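PDB 6HLX: AgaA from Rhizobium radiobacter, which binds the opine agropinic acid as the periplasmic substrate-binding protein of an ABC transporter, serving its import into the bacterial cell. Local coordinates for residues T14-T17 and V18-P21; T27-L30 and A31-G35; I128-L131 and A132-E135; I138-A141 and A142-A145; T466-P469 and G470-F474. One frame throughout, in Å; residues are numbered along the deposited sequence.

In the fold
Contacts 1 to 4 lie close together, and Lys29 and Glu135 tie three of them. Lys29 NZ of contact 2 probably hydrogen-bonds Thr17 O of contact 1 (2.8 Å) and forms a salt bridge with Glu135 OE2 of contact 3 (2.8 Å). Contact 4 follows contact 3 in sequence and meets contact 2 where Arg34 O lies 3.0 Å from Ile138 N. Contact 5 touches none of the others; its centre is about 15 Å from those of contacts 2 and 3 and about 29 Å from that of contact 4. Agropinic acid is touched from two contacts, by Gln20 of contact 1 and Phe474 of contact 5.

Contact 1 of 5, residues T14-T17 and V18-P21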
# COMPACT_ATOMS: atom_id res chain seq x y z
N THR A 14 -11.87 -2.80 -8.24
CA THR A 14 -12.68 -3.70 -7.42
C THR A 14 -12.71 -3.26 -5.96
O THR A 14 -11.78 -2.61 -5.48
CB THR A 14 -12.21 -5.17 -7.51
OG1 THR A 14 -13.17 -5.99 -6.82
CG2 THR A 14 -10.80 -5.40 -6.93
N LEU A 15 -13.79 -3.63 -5.25
CA LEU A 15 -13.86 -3.41 -3.82
C LEU A 15 -13.68 -4.76 -3.09
O LEU A 15 -13.77 -4.81 -1.87
CB LEU A 15 -15.17 -2.72 -3.41
CG LEU A 15 -15.32 -1.26 -3.88
CD1 LEU A 15 -16.66 -0.69 -3.41
CD2 LEU A 15 -14.17 -0.39 -3.32
N ASP A 16 -13.43 -5.86 -3.87
CA ASP A 16 -13.19 -7.21 -3.31
C ASP A 16 -12.15 -7.03 -2.18
O ASP A 16 -11.07 -6.49 -2.41
CB ASP A 16 -12.71 -8.18 -4.41
CG ASP A 16 -12.46 -9.60 -3.93
OD1 ASP A 16 -12.12 -9.76 -2.74
OD2 ASP A 16 -12.55 -10.52 -4.75
N THR A 17 -12.55 -7.34 -0.94
CA THR A 17 -11.71 -6.94 0.20
C THR A 17 -10.30 -7.46 0.17
O THR A 17 -9.39 -6.70 0.54
CB THR A 17 -12.36 -7.24 1.55
OG1 THR A 17 -12.42 -8.66 1.76
CG2 THR A 17 -13.78 -6.60 1.68
N VAL A 18 -10.09 -8.72 -0.29
CA VAL A 18 -8.78 -9.38 -0.21
C VAL A 18 -7.78 -8.87 -1.27
O VAL A 18 -6.57 -9.11 -1.15
CB VAL A 18 -8.89 -10.92 -0.22
CG1 VAL A 18 -9.79 -11.43 0.90
CG2 VAL A 18 -9.35 -11.44 -1.59
N VAL A 19 -8.30 -8.22 -2.34
CA VAL A 19 -7.49 -7.69 -3.43
C VAL A 19 -7.00 -6.31 -3.07
O VAL A 19 -7.77 -5.51 -2.53
CB VAL A 19 -8.31 -7.65 -4.75
CG1 VAL A 19 -7.52 -7.04 -5.91
CG2 VAL A 19 -8.82 -9.03 -5.11
N GLN A 20 -5.73 -6.02 -3.39
CA GLN A 20 -5.13 -4.70 -3.16
C GLN A 20 -5.11 -4.02 -4.55
O GLN A 20 -4.19 -4.27 -5.34
CB GLN A 20 -3.69 -4.87 -2.60
CG GLN A 20 -3.15 -3.66 -1.82
CD GLN A 20 -3.24 -2.34 -2.54
OE1 GLN A 20 -4.33 -1.81 -2.75
NE2 GLN A 20 -2.10 -1.77 -2.88
N PRO A 21 -6.13 -3.21 -4.90
CA PRO A 21 -6.15 -2.62 -6.26
C PRO A 21 -5.36 -1.33 -6.37
O PRO A 21 -5.15 -0.82 -7.47
CB PRO A 21 -7.65 -2.31 -6.47
CG PRO A 21 -8.12 -1.90 -5.08
CD PRO A 21 -7.32 -2.79 -4.10
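The carboxylate of Asp16 has the methyl CG2 of Val19 standing over one of its faces, 3.9 Å from CG. Val18 comes in from the same side but nearer one end, its CG2 3.4 Å from Asp16 OD1. That oxygen also takes a weak hydrogen bond from Val18 N, 3.3 Å away, with the donor tilted out of the carboxylate plane. The other oxygen, OD2, belongs to a salt bridge with Arg88 of helix 79-90. With CG anti to the backbone N (chi1 -179°), Asp16 carries its acid group across the two valines that follow.

The chain reverses here in a type I beta turn from Asp16 to Val19, closed by a backbone bond of 3.3 Å from Val19 N to Asp16 O whose donor sits well above the carbonyl plane. Just before it, Thr14 OG1 accepts from Asp16 N at 3.0 Å and a straight 165°, an ST turn that fixes the start of the bend. The methyl of the same threonine crosses Val19 at about a right angle, CG2 to CG1 3.8 Å. Past the turn the returning chain brings Pro21 CG to 3.7 Å from Thr14 O.

Just beyond the turn, Gln20 of the same loop, between strand 3-8 and helix 23-32, touches the bound agropinic acid. Chemically, Asp16 serves two ends: OD1 steadies a backbone N-H of the turn while OD2 holds an arginine, which would probably keep the acid ionised, and the valine methyls pack against its flat side.

Contact 2 of 5, residues T27-L30 and A31-G35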
# COMPACT_ATOMS: atom_id res chain seq x y z
N THR A 27 -9.13 3.41 -0.08
CA THR A 27 -9.79 4.56 0.57
C THR A 27 -11.30 4.28 0.75
O THR A 27 -11.83 4.55 1.82
CB THR A 27 -9.54 5.85 -0.25
OG1 THR A 27 -8.12 6.04 -0.33
CG2 THR A 27 -10.23 7.09 0.37
N VAL A 28 -11.96 3.69 -0.27
CA VAL A 28 -13.38 3.36 -0.18
C VAL A 28 -13.57 2.19 0.82
O VAL A 28 -14.43 2.24 1.69
CB VAL A 28 -14.03 3.08 -1.56
CG1 VAL A 28 -15.51 2.72 -1.40
CG2 VAL A 28 -13.86 4.28 -2.50
N LYS A 29 -12.73 1.16 0.71
CA LYS A 29 -12.83 0.00 1.63
C LYS A 29 -12.71 0.42 3.09
O LYS A 29 -13.40 -0.13 3.94
CB LYS A 29 -11.74 -1.04 1.35
CG LYS A 29 -12.05 -1.88 0.11
CD LYS A 29 -11.20 -3.16 0.01
CE LYS A 29 -9.70 -2.87 -0.06
NZ LYS A 29 -8.92 -4.08 -0.48
N LEU A 30 -11.84 1.41 3.38
CA LEU A 30 -11.60 1.84 4.77
C LEU A 30 -12.74 2.70 5.35
O LEU A 30 -12.78 2.93 6.56
CB LEU A 30 -10.23 2.50 4.91
CG LEU A 30 -9.07 1.53 4.65
CD1 LEU A 30 -7.78 2.29 4.47
CD2 LEU A 30 -8.96 0.43 5.74
N ALA A 31 -13.70 3.08 4.52
CA ALA A 31 -14.90 3.76 4.99
C ALA A 31 -15.95 2.71 5.38
O ALA A 31 -16.74 2.94 6.29
CB ALA A 31 -15.47 4.64 3.88
N ILE A 32 -16.02 1.60 4.64
CA ILE A 32 -17.08 0.59 4.77
C ILE A 32 -16.69 -0.61 5.63
O ILE A 32 -17.58 -1.34 6.06
CB ILE A 32 -17.41 0.11 3.32
CG1 ILE A 32 -18.07 1.25 2.50
CG2 ILE A 32 -18.26 -1.19 3.26
CD1 ILE A 32 -17.92 0.94 0.91
N HIS A 33 -15.39 -0.87 5.79
CA HIS A 33 -14.96 -2.10 6.45
C HIS A 33 -14.08 -1.89 7.66
O HIS A 33 -13.41 -0.87 7.77
CB HIS A 33 -14.17 -2.96 5.43
CG HIS A 33 -15.02 -3.51 4.31
ND1 HIS A 33 -15.99 -4.46 4.55
CD2 HIS A 33 -14.96 -3.26 2.98
CE1 HIS A 33 -16.52 -4.73 3.37
NE2 HIS A 33 -15.93 -4.03 2.39
N ARG A 34 -13.99 -2.95 8.50
CA ARG A 34 -13.12 -2.99 9.67
C ARG A 34 -12.55 -4.39 9.81
O ARG A 34 -13.22 -5.37 9.44
CB ARG A 34 -13.93 -2.62 10.95
CG ARG A 34 -14.20 -1.11 11.13
CD ARG A 34 -12.89 -0.35 11.34
NE ARG A 34 -13.05 1.11 11.45
CZ ARG A 34 -13.03 1.95 10.42
NH1 ARG A 34 -12.94 1.50 9.17
NH2 ARG A 34 -13.12 3.26 10.63
N GLY A 35 -11.35 -4.48 10.37
CA GLY A 35 -10.72 -5.77 10.70
C GLY A 35 -10.79 -6.02 12.18
O GLY A 35 -11.46 -5.28 12.92
O HOH W 1 -13.27 4.98 8.40
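Helix 23-32 ends here in a last turn of mixed character. His33 N to Lys29 O, 2.8 Å, is an alpha-type bond nearly in line with the C=O, whereas Ala31 N to Val28 O, 3.0 Å, spans only three residues, as in a 3-10 turn, and its donor lies high above the carbonyl plane. Ile32 N is shared weakly between the same two carbonyls. His33 is the first residue to leave helical geometry.

Beyond it the chain lets Arg34 fold back over the helix end. Its chain is bent at chi2 (-65°), and NH1 gives a nearly straight bond (163°) of 3.0 Å to Leu30 O, which lies in the guanidinium plane. NH1 also bonds His33 O at 2.8 Å. Water 1 donates to Leu30 O at 2.8 Å and accepts from Arg34 NH2, so one late helix carbonyl is gripped by both arginine and water. Glu481 pairs with NH2 and would probably hold the guanidinium in this pose.

Apolar contacts flank the turn. Ile32 CG2 stands 3.8 Å above the centre of one face of the His33 imidazole, and Ile32 CD1 meets Val28 CG1 at 3.8 Å, the two side chains side by side and pointing the same way.

The whole end is buried. Val28 and Ile32 press on strand 171-176, and Thr27, Val28 and Ala31 on Tyr193 of strand 190-195, both strands of the mixed seven-stranded sheet. Thr27 and Val28 also meet strand 3-8, while the backbones of Ala31 and Ile32 bond those of Phe161 and Gly159.

Contact 3 of 5, residues I128-L131 and A132-E135; sequences IDYL and ALPE
Two successive backbone bonds step three residues where helix 127-131 runs out into the loop, Ala132 N to Asp129 O at 2.9 Å and Leu133 N to Tyr130 O at 3.1 Å, each donor sitting high above the plane of its carbonyl. The second is the straighter at the hydrogen, 163°.

Around Tyr130 O the side chain of Leu133 curls back. Its CG is 3.3 Å from that oxygen, and its methyl CD1 goes on to meet the edge of the tyrosine ring, in the ring plane, 3.7 Å from Tyr130 CD1. Like first torsions (chi1 -74° for Leu133, -76° for Tyr130) send leucine and tyrosine the same way, side by side, which brings CD1 to the ring edge. Asp387 O holds the phenol hydroxyl beyond them, and Ser136 OG adds a bond to Tyr130 O.

Tyr130-Leu131 and Leu131-Ala132 have the backbone angles of two overlapping type I beta turns, which carry the chain from a short helix into the loop before helix 141-146. Ala132 CB sits 3.3 Å from Asp129 O. The same alanine packs on strands 37-39 and 45-55 of the antiparallel five-stranded sheet, where Asp129 OD1 bonds Tyr39 OH. Water 2 lies between Leu131 O and Leu133 O, on the backbone of the turns. Further on, Glu135 OE1 forms a salt bridge with Arg26 of helix 23-32.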
# COMPACT_ATOMS: atom_id res chain seq x y z
N ILE A 128 -0.17 -9.15 14.16
CA ILE A 128 -1.21 -8.17 14.51
C ILE A 128 -1.24 -7.02 13.47
O ILE A 128 -2.31 -6.61 13.00
CB ILE A 128 -1.04 -7.64 15.96
CG1 ILE A 128 -1.30 -8.76 17.00
CG2 ILE A 128 -1.94 -6.44 16.25
CD1 ILE A 128 -2.77 -9.26 17.09
N ASP A 129 -0.04 -6.58 13.04
CA ASP A 129 0.05 -5.52 12.02
C ASP A 129 -0.56 -5.97 10.68
O ASP A 129 -1.30 -5.20 10.06
CB ASP A 129 1.50 -5.07 11.82
CG ASP A 129 2.06 -4.38 13.06
OD1 ASP A 129 1.89 -3.16 13.18
OD2 ASP A 129 2.67 -5.07 13.89
N TYR A 130 -0.29 -7.22 10.26
CA TYR A 130 -0.87 -7.72 9.00
C TYR A 130 -2.39 -7.88 9.09
O TYR A 130 -3.09 -7.71 8.09
CB TYR A 130 -0.17 -8.98 8.48
CG TYR A 130 1.17 -8.67 7.84
CD1 TYR A 130 1.25 -7.90 6.68
CD2 TYR A 130 2.36 -9.18 8.37
CE1 TYR A 130 2.48 -7.62 6.07
CE2 TYR A 130 3.59 -8.92 7.76
CZ TYR A 130 3.65 -8.13 6.62
OH TYR A 130 4.85 -7.84 6.01
N LEU A 131 -2.92 -8.09 10.32
CA LEU A 131 -4.37 -8.16 10.51
C LEU A 131 -5.02 -6.77 10.42
O LEU A 131 -6.26 -6.66 10.30
CB LEU A 131 -4.72 -8.89 11.82
CG LEU A 131 -4.40 -10.38 11.79
CD1 LEU A 131 -4.44 -10.97 13.19
CD2 LEU A 131 -5.38 -11.17 10.82
N ALA A 132 -4.18 -5.71 10.44
CA ALA A 132 -4.67 -4.33 10.29
C ALA A 132 -4.68 -3.94 8.80
O ALA A 132 -5.09 -2.83 8.49
CB ALA A 132 -3.79 -3.37 11.08
N LEU A 133 -4.22 -4.80 7.88
CA LEU A 133 -4.24 -4.39 6.46
C LEU A 133 -5.67 -4.06 6.02
O LEU A 133 -6.59 -4.78 6.41
CB LEU A 133 -3.74 -5.53 5.54
CG LEU A 133 -2.24 -5.81 5.54
CD1 LEU A 133 -1.99 -7.17 4.95
CD2 LEU A 133 -1.47 -4.74 4.73
N PRO A 134 -5.86 -3.13 5.06
CA PRO A 134 -7.23 -2.90 4.53
C PRO A 134 -7.76 -4.20 3.88
O PRO A 134 -8.98 -4.39 3.78
CB PRO A 134 -6.99 -1.84 3.44
CG PRO A 134 -5.73 -1.06 3.96
CD PRO A 134 -4.87 -2.20 4.47
N GLU A 135 -6.84 -5.10 3.46
CA GLU A 135 -7.23 -6.36 2.81
C GLU A 135 -7.57 -7.48 3.82
O GLU A 135 -8.00 -8.57 3.41
CB GLU A 135 -6.14 -6.82 1.79
CG GLU A 135 -6.03 -5.90 0.56
CD GLU A 135 -5.62 -4.46 0.83
OE1 GLU A 135 -4.68 -4.24 1.63
OE2 GLU A 135 -6.26 -3.54 0.26
O HOH W 2 -8.13 -4.93 8.81

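Contact 4 of 5, residues I138-A141 and A142-A145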
# COMPACT_ATOMS: atom_id res chain seq x y z
N ILE A 138 -12.99 -7.89 7.89
CA ILE A 138 -13.92 -9.01 8.10
C ILE A 138 -15.25 -8.78 7.41
O ILE A 138 -15.85 -7.73 7.59
CB ILE A 138 -14.13 -9.29 9.63
CG1 ILE A 138 -12.79 -9.42 10.43
CG2 ILE A 138 -15.05 -10.53 9.86
CD1 ILE A 138 -11.80 -10.48 9.83
N VAL A 139 -15.72 -9.80 6.70
CA VAL A 139 -17.03 -9.76 6.04
C VAL A 139 -17.86 -10.95 6.55
O VAL A 139 -17.30 -11.86 7.18
CB VAL A 139 -16.93 -9.70 4.48
CG1 VAL A 139 -16.19 -8.45 4.04
CG2 VAL A 139 -16.28 -10.96 3.92
N PRO A 140 -19.19 -10.98 6.32
CA PRO A 140 -19.99 -12.08 6.86
C PRO A 140 -19.76 -13.39 6.11
O PRO A 140 -19.71 -13.41 4.88
CB PRO A 140 -21.45 -11.59 6.70
CG PRO A 140 -21.35 -10.12 6.38
CD PRO A 140 -20.05 -9.98 5.65
N ALA A 141 -19.67 -14.51 6.87
CA ALA A 141 -19.53 -15.85 6.30
C ALA A 141 -20.72 -16.18 5.37
O ALA A 141 -20.50 -16.73 4.28
CB ALA A 141 -19.44 -16.88 7.42
N ALA A 142 -21.95 -15.84 5.78
CA ALA A 142 -23.17 -16.12 4.98
C ALA A 142 -23.17 -15.28 3.71
O ALA A 142 -23.67 -15.72 2.67
CB ALA A 142 -24.42 -15.82 5.80
N TRP A 143 -22.59 -14.05 3.78
CA TRP A 143 -22.51 -13.17 2.61
C TRP A 143 -21.52 -13.77 1.61
O TRP A 143 -21.83 -13.79 0.42
CB TRP A 143 -22.09 -11.74 3.01
CG TRP A 143 -22.08 -10.77 1.86
CD1 TRP A 143 -23.10 -9.98 1.43
CD2 TRP A 143 -20.98 -10.52 0.98
NE1 TRP A 143 -22.69 -9.20 0.37
CE2 TRP A 143 -21.39 -9.52 0.06
CE3 TRP A 143 -19.66 -11.02 0.90
CZ2 TRP A 143 -20.56 -9.08 -0.97
CZ3 TRP A 143 -18.84 -10.58 -0.14
CH2 TRP A 143 -19.29 -9.61 -1.06
N LEU A 144 -20.35 -14.26 2.09
CA LEU A 144 -19.34 -14.88 1.23
C LEU A 144 -19.89 -16.12 0.53
O LEU A 144 -19.62 -16.30 -0.65
CB LEU A 144 -18.09 -15.30 2.03
CG LEU A 144 -17.08 -14.20 2.36
CD1 LEU A 144 -16.01 -14.73 3.33
CD2 LEU A 144 -16.42 -13.65 1.10
N ALA A 145 -20.65 -16.97 1.26
CA ALA A 145 -21.23 -18.20 0.71
C ALA A 145 -22.19 -17.88 -0.44
O ALA A 145 -22.15 -18.55 -1.48
CB ALA A 145 -21.96 -18.96 1.81
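Two apolar pairs bring the incoming chain against the first turn of helix 141-146. Val139 crosses Leu144 at about a right angle, its CG2 at 3.7 Å from Leu144 CG and nearly as close to both leucine methyls, so one valine methyl meets the whole fork. With Val139 CG1 at chi1 -61°, the other methyl, CG2, falls between backbone N and carbonyl carbon and faces the leucine. Pro140 lays its ring against the base of Trp143, its CB, CG and CD all 3.7 to 3.8 Å from Trp143 CB. The tryptophan has CG anti to its backbone N (chi1 -176°), and the far end of the indole leads away from segment 138-141.

Pro140 holds the N-cap position, and its carbonyl starts the helical ladder. Leu144 N reaches Pro140 O at 3.0 Å and Ala145 N reaches Ala141 O at 3.0 Å, both with the donor only modestly tilted from the carbonyl plane.

Polar partners from elsewhere complete the start. Asp81 OD1 of helix 79-90 accepts from Ala141 N, in the first turn, and Ser85 OG pairs with Val139 N. On that same helix Ala84 meets Ala141, and Arg88 meets Leu144. The indole rests on Val156, and its NE1 bonds Ala154 O weakly.

Contact 5 of 5, residues T466-P469 and G470-F474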
# COMPACT_ATOMS: atom_id res chain seq x y z
N THR A 466 -7.17 13.08 8.41
CA THR A 466 -5.75 12.97 8.74
C THR A 466 -5.00 12.26 7.64
O THR A 466 -5.36 11.14 7.26
CB THR A 466 -5.57 12.18 10.06
OG1 THR A 466 -6.30 12.83 11.10
CG2 THR A 466 -4.09 12.08 10.50
N ASN A 467 -3.91 12.89 7.19
CA ASN A 467 -2.97 12.24 6.25
C ASN A 467 -2.08 11.43 7.22
O ASN A 467 -1.24 12.01 7.94
CB ASN A 467 -2.16 13.29 5.48
CG ASN A 467 -1.31 12.64 4.40
OD1 ASN A 467 -1.14 11.42 4.37
ND2 ASN A 467 -0.77 13.45 3.51
N MET A 468 -2.35 10.13 7.34
CA MET A 468 -1.76 9.27 8.37
C MET A 468 -0.24 9.13 8.22
O MET A 468 0.30 9.31 7.12
CB MET A 468 -2.51 7.94 8.50
CG MET A 468 -3.87 8.18 9.24
SD MET A 468 -5.02 6.79 9.15
CE MET A 468 -4.03 5.46 9.86
N PRO A 469 0.47 8.98 9.35
CA PRO A 469 1.92 9.20 9.34
C PRO A 469 2.78 8.17 8.61
O PRO A 469 2.51 6.98 8.68
CB PRO A 469 2.30 9.29 10.82
CG PRO A 469 1.21 8.60 11.55
CD PRO A 469 -0.04 8.89 10.74
N GLY A 470 3.83 8.68 7.95
CA GLY A 470 4.84 7.89 7.26
C GLY A 470 4.23 6.86 6.33
O GLY A 470 3.42 7.22 5.48
N PHE A 471 4.54 5.57 6.56
CA PHE A 471 4.03 4.46 5.73
C PHE A 471 2.51 4.26 5.79
O PHE A 471 1.98 3.45 5.02
CB PHE A 471 4.74 3.15 6.13
CG PHE A 471 6.12 2.92 5.57
CD1 PHE A 471 6.64 3.76 4.58
CD2 PHE A 471 6.91 1.87 6.04
CE1 PHE A 471 7.92 3.51 4.04
CE2 PHE A 471 8.19 1.64 5.50
CZ PHE A 471 8.67 2.44 4.50
N LEU A 472 1.80 4.94 6.70
CA LEU A 472 0.35 4.76 6.82
C LEU A 472 -0.45 5.68 5.91
O LEU A 472 -1.69 5.64 5.94
CB LEU A 472 -0.11 4.96 8.28
CG LEU A 472 0.41 3.92 9.25
CD1 LEU A 472 0.03 4.28 10.63
CD2 LEU A 472 -0.11 2.54 8.90
N THR A 473 0.23 6.51 5.09
CA THR A 473 -0.51 7.49 4.26
C THR A 473 -1.58 6.85 3.36
O THR A 473 -2.67 7.44 3.23
CB THR A 473 0.43 8.42 3.47
OG1 THR A 473 -0.36 9.39 2.75
CG2 THR A 473 1.34 7.66 2.49
N PHE A 474 -1.33 5.67 2.78
CA PHE A 474 -2.34 5.05 1.90
C PHE A 474 -3.59 4.54 2.65
O PHE A 474 -4.57 4.15 2.00
CB PHE A 474 -1.73 3.94 1.04
CG PHE A 474 -0.69 4.35 0.02
CD1 PHE A 474 -0.55 5.69 -0.37
CD2 PHE A 474 0.10 3.39 -0.61
CE1 PHE A 474 0.39 6.05 -1.35
CE2 PHE A 474 1.06 3.77 -1.57
CZ PHE A 474 1.19 5.09 -1.93
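Thr473 OG1 donates to Asn467 OD1 over 2.7 Å, the shortest polar bond here, arriving in the carbonyl plane on a lone pair with a C=O...O angle of 143°. The two side chains lie side by side and point the same way. In Thr473, OG1 stands anti to the backbone N (chi1 -177°), which turns the hydroxyl toward the amide. The other end of that amide is equally engaged: ND2 gives bonds to Gln454 O and Leu234 O, so the rotation of the group is fixed and OD1 is presented to the threonine.

Between these residues the chain makes a tight bend. Leu472 N bonds Pro469 O at 2.9 Å, the donor lying above the carbonyl plane, and Gly470 and Phe471 take the backbone angles of a type II' beta turn. The positive phi of Gly470 (51°) suits a residue without a side chain. Thr473 N follows with a bond of 3.3 Å to Gly470 O, which also accepts from Asn236 ND2.

On the apolar side Leu472 CB sits 3.8 Å from Met468 CB. Both Met468 and Leu472 rest on Tyr39 of strand 37-39, while the Phe471 ring meets Trp388 edge-to-face.

The turn thereby opens a 3-10 segment that starts at Phe471 and runs on past Phe474. Phe474 touches bound agropinic acid: a braced loop at the wall of the opine pocket in this solute-binding protein.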